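Local coordinates for protein titin (Homo sapiens, PDB 5JDD) that forms part of titin's I-band as a tandem of three immunoglobulin I-set domains, and probably contributes to the passive elasticity of striated muscle, at residues 87-92 with 114-119; 16-21 with 62-67. All blocks are in the same frame, centred on the assembly; numbering follows the deposited sequence. Where two conformers were deposited one is given.

Contact 1 (87-92 with 114-119); sequences FVETLH and VSHFNV
Glu89 and His116 meet through their polar ends: His116 NE2 donates to Glu89 OE1 at 2.6 Å, with an N-H...O angle of 169°. The acceptor lies nearly in the imidazole plane, at the ring edge, whereas the ring is received on the anti side of the carboxylate and the two planes stand 53° apart. On the ND1 side of the ring, Leu91 CD2 comes in obliquely, 3.7 Å from His116 ND1, and touches Val119 CG2 at 3.9 Å, a small apolar patch beside the polar pair.

Ser115 makes the second grip. Its OG accepts the backbone N-H of His92 (His92 N to Ser115 OG 2.9 Å), while Ser115 CB sits over the centre of the His92 ring as a CH-pi contact, 3.4 Å from the centroid. The return backbone bond, Ser115 N to His92 O, is weak.

Positioning comes from within each segment. His92 CG lies between the backbone N and the carbonyl carbon (chi1 60°), the crowded position, and the ring is steadied by ND1 donating to Thr90 O at 2.9 Å, from above the carbonyl plane. Ser115 OG is hydrogen-bonded to His116 ND1 at 2.7 Å, so both ring nitrogens of His116 are engaged. Farther out, Glu89 pairs through its backbone with Ala15 of the first domain, and Leu91 also packs on Cys164 of the second.

The contact therefore joins the end of strand 80-89 and the interdomain linker to the loop following strand 108-114 in the next Ig domain. A chain of hydrogen bonds links Glu89, His116, Ser115 and the His92 backbone; the carboxylate may stabilise a proton on the His116 ring, though a neutral imidazole accepting at ND1 is equally compatible with the geometry.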
loop_
_atom_site.group_PDB
_atom_site.type_symbol
_atom_site.label_atom_id
_atom_site.label_comp_id
_atom_site.label_asym_id
_atom_site.label_seq_id
_atom_site.Cartn_x
_atom_site.Cartn_y
_atom_site.Cartn_z
ATOM N N PHE A 87 -6.673 26.706 -11.978
ATOM C CA PHE A 87 -7.034 25.772 -10.922
ATOM C C PHE A 87 -5.891 24.786 -10.776
ATOM O O PHE A 87 -5.460 24.167 -11.758
ATOM C CB PHE A 87 -8.326 25.048 -11.296
ATOM C CG PHE A 87 -9.513 25.957 -11.391
ATOM C CD1 PHE A 87 -10.185 26.347 -10.246
ATOM C CD2 PHE A 87 -9.942 26.434 -12.619
ATOM C CE1 PHE A 87 -11.285 27.192 -10.316
ATOM C CE2 PHE A 87 -11.038 27.288 -12.705
ATOM C CZ PHE A 87 -11.707 27.670 -11.543
ATOM N N VAL A 88 -5.385 24.656 -9.554
ATOM C CA VAL A 88 -4.251 23.775 -9.285
ATOM C C VAL A 88 -4.748 22.499 -8.634
ATOM O O VAL A 88 -5.235 22.526 -7.505
ATOM C CB VAL A 88 -3.219 24.457 -8.367
ATOM C CG1 VAL A 88 -2.024 23.537 -8.107
ATOM C CG2 VAL A 88 -2.742 25.776 -8.968
ATOM N N GLU A 89 -4.644 21.375 -9.341
ATOM C CA GLU A 89 -5.008 20.100 -8.739
ATOM C C GLU A 89 -3.848 19.645 -7.856
ATOM O O GLU A 89 -2.682 19.800 -8.226
ATOM C CB GLU A 89 -5.376 19.046 -9.800
ATOM C CG GLU A 89 -6.664 19.390 -10.559
ATOM C CD GLU A 89 -7.231 18.238 -11.377
ATOM O OE1 GLU A 89 -6.602 17.161 -11.447
ATOM O OE2 GLU A 89 -8.322 18.419 -11.967
ATOM N N THR A 90 -4.157 19.131 -6.673
ATOM C CA THR A 90 -3.135 18.595 -5.800
ATOM C C THR A 90 -3.355 17.103 -5.641
ATOM O O THR A 90 -4.487 16.620 -5.753
ATOM C CB THR A 90 -3.177 19.254 -4.415
ATOM O OG1 THR A 90 -4.433 18.954 -3.791
ATOM C CG2 THR A 90 -3.005 20.758 -4.535
ATOM N N LEU A 91 -2.278 16.371 -5.384
ATOM C CA LEU A 91 -2.373 14.933 -5.140
ATOM C C LEU A 91 -2.962 14.719 -3.761
ATOM O O LEU A 91 -2.471 15.276 -2.775
ATOM C CB LEU A 91 -0.996 14.297 -5.194
ATOM C CG LEU A 91 -0.222 14.423 -6.509
ATOM C CD1 LEU A 91 1.149 13.770 -6.403
ATOM C CD2 LEU A 91 -0.996 13.833 -7.683
ATOM N N HIS A 92 -4.017 13.919 -3.679
ATOM C CA HIS A 92 -4.638 13.674 -2.383
ATOM C C HIS A 92 -5.285 12.307 -2.294
ATOM O O HIS A 92 -5.523 11.641 -3.304
ATOM C CB HIS A 92 -5.667 14.771 -2.062
ATOM C CG HIS A 92 -6.785 14.872 -3.057
ATOM N ND1 HIS A 92 -6.694 15.627 -4.207
ATOM C CD2 HIS A 92 -8.027 14.328 -3.063
ATOM C CE1 HIS A 92 -7.829 15.541 -4.882
ATOM N NE2 HIS A 92 -8.654 14.761 -4.208
ATOM N N VAL A 114 -6.036 7.119 -4.524
ATOM C CA VAL A 114 -5.509 8.460 -4.663
ATOM C C VAL A 114 -6.194 9.198 -5.816
ATOM O O VAL A 114 -6.909 8.602 -6.622
ATOM C CB VAL A 114 -3.962 8.450 -4.829
ATOM C CG1 VAL A 114 -3.302 7.751 -3.633
ATOM C CG2 VAL A 114 -3.563 7.774 -6.134
ATOM N N SER A 115 -5.950 10.500 -5.889
ATOM C CA SER A 115 -6.688 11.397 -6.774
ATOM C C SER A 115 -6.285 11.321 -8.246
ATOM O O SER A 115 -7.053 11.718 -9.128
ATOM C CB SER A 115 -6.512 12.828 -6.279
ATOM O OG SER A 115 -5.135 13.152 -6.188
ATOM N N HIS A 116 -5.071 10.843 -8.509
ATOM C CA HIS A 116 -4.510 10.880 -9.857
ATOM C C HIS A 116 -3.771 9.603 -10.219
ATOM O O HIS A 116 -3.268 8.889 -9.350
ATOM C CB HIS A 116 -3.549 12.068 -9.987
ATOM C CG HIS A 116 -4.228 13.392 -9.902
ATOM N ND1 HIS A 116 -4.531 14.000 -8.702
ATOM C CD2 HIS A 116 -4.686 14.218 -10.871
ATOM C CE1 HIS A 116 -5.145 15.149 -8.939
ATOM N NE2 HIS A 116 -5.251 15.302 -10.247
ATOM N N PHE A 117 -3.718 9.310 -11.512
ATOM C CA PHE A 117 -2.881 8.229 -12.005
ATOM C C PHE A 117 -1.408 8.597 -11.904
ATOM O O PHE A 117 -1.042 9.777 -11.848
ATOM C CB PHE A 117 -3.237 7.906 -13.462
ATOM C CG PHE A 117 -4.599 7.304 -13.620
ATOM C CD1 PHE A 117 -4.780 5.930 -13.514
ATOM C CD2 PHE A 117 -5.707 8.114 -13.849
ATOM C CE1 PHE A 117 -6.050 5.371 -13.637
ATOM C CE2 PHE A 117 -6.982 7.560 -13.972
ATOM C CZ PHE A 117 -7.150 6.187 -13.872
ATOM N N ASN A 118 -0.572 7.561 -11.872
ATOM C CA ASN A 118 0.886 7.697 -11.886
ATOM C C ASN A 118 1.480 8.375 -10.647
ATOM O O ASN A 118 2.540 8.997 -10.702
ATOM C CB ASN A 118 1.353 8.345 -13.192
ATOM C CG ASN A 118 0.923 7.544 -14.400
ATOM O OD1 ASN A 118 1.062 6.317 -14.423
ATOM N ND2 ASN A 118 0.354 8.220 -15.388
ATOM N N VAL A 119 0.800 8.224 -9.517
ATOM C CA VAL A 119 1.383 8.610 -8.237
ATOM C C VAL A 119 2.341 7.497 -7.836
ATOM O O VAL A 119 1.957 6.333 -7.830
ATOM C CB VAL A 119 0.308 8.776 -7.143
ATOM C CG1 VAL A 119 0.952 8.976 -5.776
ATOM C CG2 VAL A 119 -0.601 9.949 -7.478
#

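Contact 2 (16-21 with 62-67); sequences LENATV and LQNISP
Ile65 is the bump that fits the bend of 16-21: CG1 presses on Ala19 O at 3.4 Å, and CD1 reaches Leu16 O at 3.6 Å. These carbonyls belong to the two ends of a type II turn, and a chi1 of 61° brings CG1 there. The other branch, CG2, meets Val21 CG2 at 4.0 Å, the two side chains crossing at about a right angle.

Backbone bonds fix this fit, Ile65 N donating to Ala19 O (2.9 Å) and Asn18 N to Ile65 O (2.8 Å), while Val21 and Leu62 form an antiparallel hydrogen-bonded pair. From within the turn the extended Glu17 (CG anti to the backbone N, chi1 -176°) lies obliquely against the proline ring, OE2 3.3 Å from Pro67 CD. At the solvent-facing margin Asn18 and Asn64 run side by side, Asn18 ND2 donating to Asn64 OD1 at 2.8 Å with the amide planes 41° apart; a water donates to Asn18 O, close to Thr20 OG1.

The turn from strand 13-16 to 21-27 is thus laid against the loop from 57-62 to 71-77; inward, Val21 and Leu62 pack on Leu86 of strand 80-89, and Ile65 on Ala15.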
loop_
_atom_site.group_PDB
_atom_site.type_symbol
_atom_site.label_atom_id
_atom_site.label_comp_id
_atom_site.label_asym_id
_atom_site.label_seq_id
_atom_site.Cartn_x
_atom_site.Cartn_y
_atom_site.Cartn_z
ATOM N N LEU A 16 -1.843 20.061 -12.690
ATOM C CA LEU A 16 -1.279 19.497 -11.478
ATOM C C LEU A 16 -0.224 20.411 -10.877
ATOM O O LEU A 16 0.513 21.087 -11.599
ATOM C CB LEU A 16 -0.674 18.125 -11.774
ATOM C CG LEU A 16 -1.691 16.994 -11.675
ATOM C CD1 LEU A 16 -1.219 15.756 -12.423
ATOM C CD2 LEU A 16 -1.916 16.671 -10.206
ATOM N N GLU A 17 -0.161 20.422 -9.551
ATOM C CA GLU A 17 0.902 21.105 -8.835
ATOM C C GLU A 17 2.252 20.716 -9.448
ATOM O O GLU A 17 2.446 19.556 -9.851
ATOM C CB GLU A 17 0.837 20.723 -7.351
ATOM C CG GLU A 17 1.841 21.442 -6.468
ATOM C CD GLU A 17 1.578 21.261 -4.981
ATOM O OE1 GLU A 17 0.621 20.546 -4.598
ATOM O OE2 GLU A 17 2.341 21.854 -4.187
ATOM N N ASN A 18 3.146 21.704 -9.553
ATOM C CA ASN A 18 4.494 21.564 -10.131
ATOM C C ASN A 18 4.535 21.596 -11.672
ATOM O O ASN A 18 5.614 21.574 -12.259
ATOM C CB ASN A 18 5.262 20.355 -9.564
ATOM C CG ASN A 18 5.336 20.364 -8.045
ATOM O OD1 ASN A 18 4.895 19.419 -7.384
ATOM N ND2 ASN A 18 5.888 21.435 -7.483
ATOM N N ALA A 19 3.377 21.682 -12.323
ATOM C CA ALA A 19 3.350 21.828 -13.780
ATOM C C ALA A 19 3.778 23.225 -14.199
ATOM O O ALA A 19 3.775 24.164 -13.395
ATOM C CB ALA A 19 1.968 21.526 -14.342
ATOM N N THR A 20 4.122 23.361 -15.475
ATOM C CA THR A 20 4.321 24.668 -16.080
ATOM C C THR A 20 3.153 24.914 -17.025
ATOM O O THR A 20 2.839 24.064 -17.871
ATOM C CB THR A 20 5.645 24.729 -16.838
ATOM O OG1 THR A 20 6.721 24.662 -15.894
ATOM C CG2 THR A 20 5.749 26.032 -17.640
ATOM N N VAL A 21 2.509 26.071 -16.881
ATOM C CA VAL A 21 1.300 26.393 -17.638
ATOM C C VAL A 21 1.420 27.785 -18.240
ATOM O O VAL A 21 2.351 28.530 -17.913
ATOM C CB VAL A 21 0.042 26.348 -16.751
ATOM C CG1 VAL A 21 -0.102 24.979 -16.112
ATOM C CG2 VAL A 21 0.097 27.445 -15.675
ATOM N N LEU A 62 3.783 30.335 -16.278
ATOM C CA LEU A 62 3.982 30.107 -14.857
ATOM C C LEU A 62 4.673 28.767 -14.689
ATOM O O LEU A 62 4.144 27.716 -15.082
ATOM C CB LEU A 62 2.646 30.105 -14.114
ATOM C CG LEU A 62 1.662 31.234 -14.436
ATOM C CD1 LEU A 62 0.336 31.010 -13.721
ATOM C CD2 LEU A 62 2.240 32.559 -14.050
ATOM N N GLN A 63 5.855 28.801 -14.094
ATOM C CA GLN A 63 6.671 27.604 -13.986
ATOM C C GLN A 63 6.558 26.996 -12.597
ATOM O O GLN A 63 6.488 27.719 -11.605
ATOM C CB GLN A 63 8.123 27.939 -14.342
ATOM C CG GLN A 63 8.249 28.510 -15.752
ATOM C CD GLN A 63 9.595 29.144 -16.027
ATOM O OE1 GLN A 63 10.209 28.889 -17.063
ATOM N NE2 GLN A 63 10.056 29.988 -15.110
ATOM N N ASN A 64 6.499 25.663 -12.546
ATOM C CA ASN A 64 6.500 24.915 -11.282
ATOM C C ASN A 64 5.420 25.412 -10.326
ATOM O O ASN A 64 5.712 25.815 -9.203
ATOM C CB ASN A 64 7.888 24.980 -10.624
ATOM C CG ASN A 64 8.060 23.978 -9.486
ATOM O OD1 ASN A 64 7.243 23.077 -9.295
ATOM N ND2 ASN A 64 9.140 24.137 -8.725
ATOM N N ILE A 65 4.166 25.374 -10.775
ATOM C CA ILE A 65 3.085 26.026 -10.031
ATOM C C ILE A 65 2.839 25.428 -8.657
ATOM O O ILE A 65 3.020 24.225 -8.427
ATOM C CB ILE A 65 1.751 26.065 -10.804
ATOM C CG1 ILE A 65 1.262 24.649 -11.122
ATOM C CG2 ILE A 65 1.881 26.897 -12.083
ATOM C CD1 ILE A 65 -0.022 24.652 -11.944
ATOM N N SER A 66 2.458 26.307 -7.737
ATOM C CA SER A 66 2.085 25.892 -6.393
ATOM C C SER A 66 0.629 26.261 -6.154
ATOM O O SER A 66 0.039 27.035 -6.914
ATOM C CB SER A 66 2.983 26.564 -5.351
ATOM O OG SER A 66 2.825 27.968 -5.375
ATOM N N PRO A 67 0.022 25.685 -5.109
ATOM C CA PRO A 67 -1.370 26.048 -4.842
ATOM C C PRO A 67 -1.576 27.558 -4.659
ATOM O O PRO A 67 -2.658 28.068 -4.979
ATOM C CB PRO A 67 -1.672 25.295 -3.543
ATOM C CG PRO A 67 -0.810 24.074 -3.634
ATOM C CD PRO A 67 0.462 24.537 -4.287
HETATM O O HOH W 1 7.183 23.095 -13.959
#

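Contact 2 closes one end of the first Ig domain, and contact 1 joins that end to the second; their centres are 13 Å apart and they touch directly. The backbone connects them through a probable hydrogen bond from Glu17 N to Glu89 O, 2.9 Å, tying the turn of 16-21 to the end of strand 80-89. Side chains add packing: Leu16 CD2 lies 3.6 Å from His116 NE2, so the first-domain turn meets the second-domain loop itself, and Glu17 OE1 lies 3.6 Å from Thr90 CG2 in the linker. Together they form a continuous chain of contacts, 62-67 to 16-21 to 87-92 to 114-119, consistent with a structured domain junction.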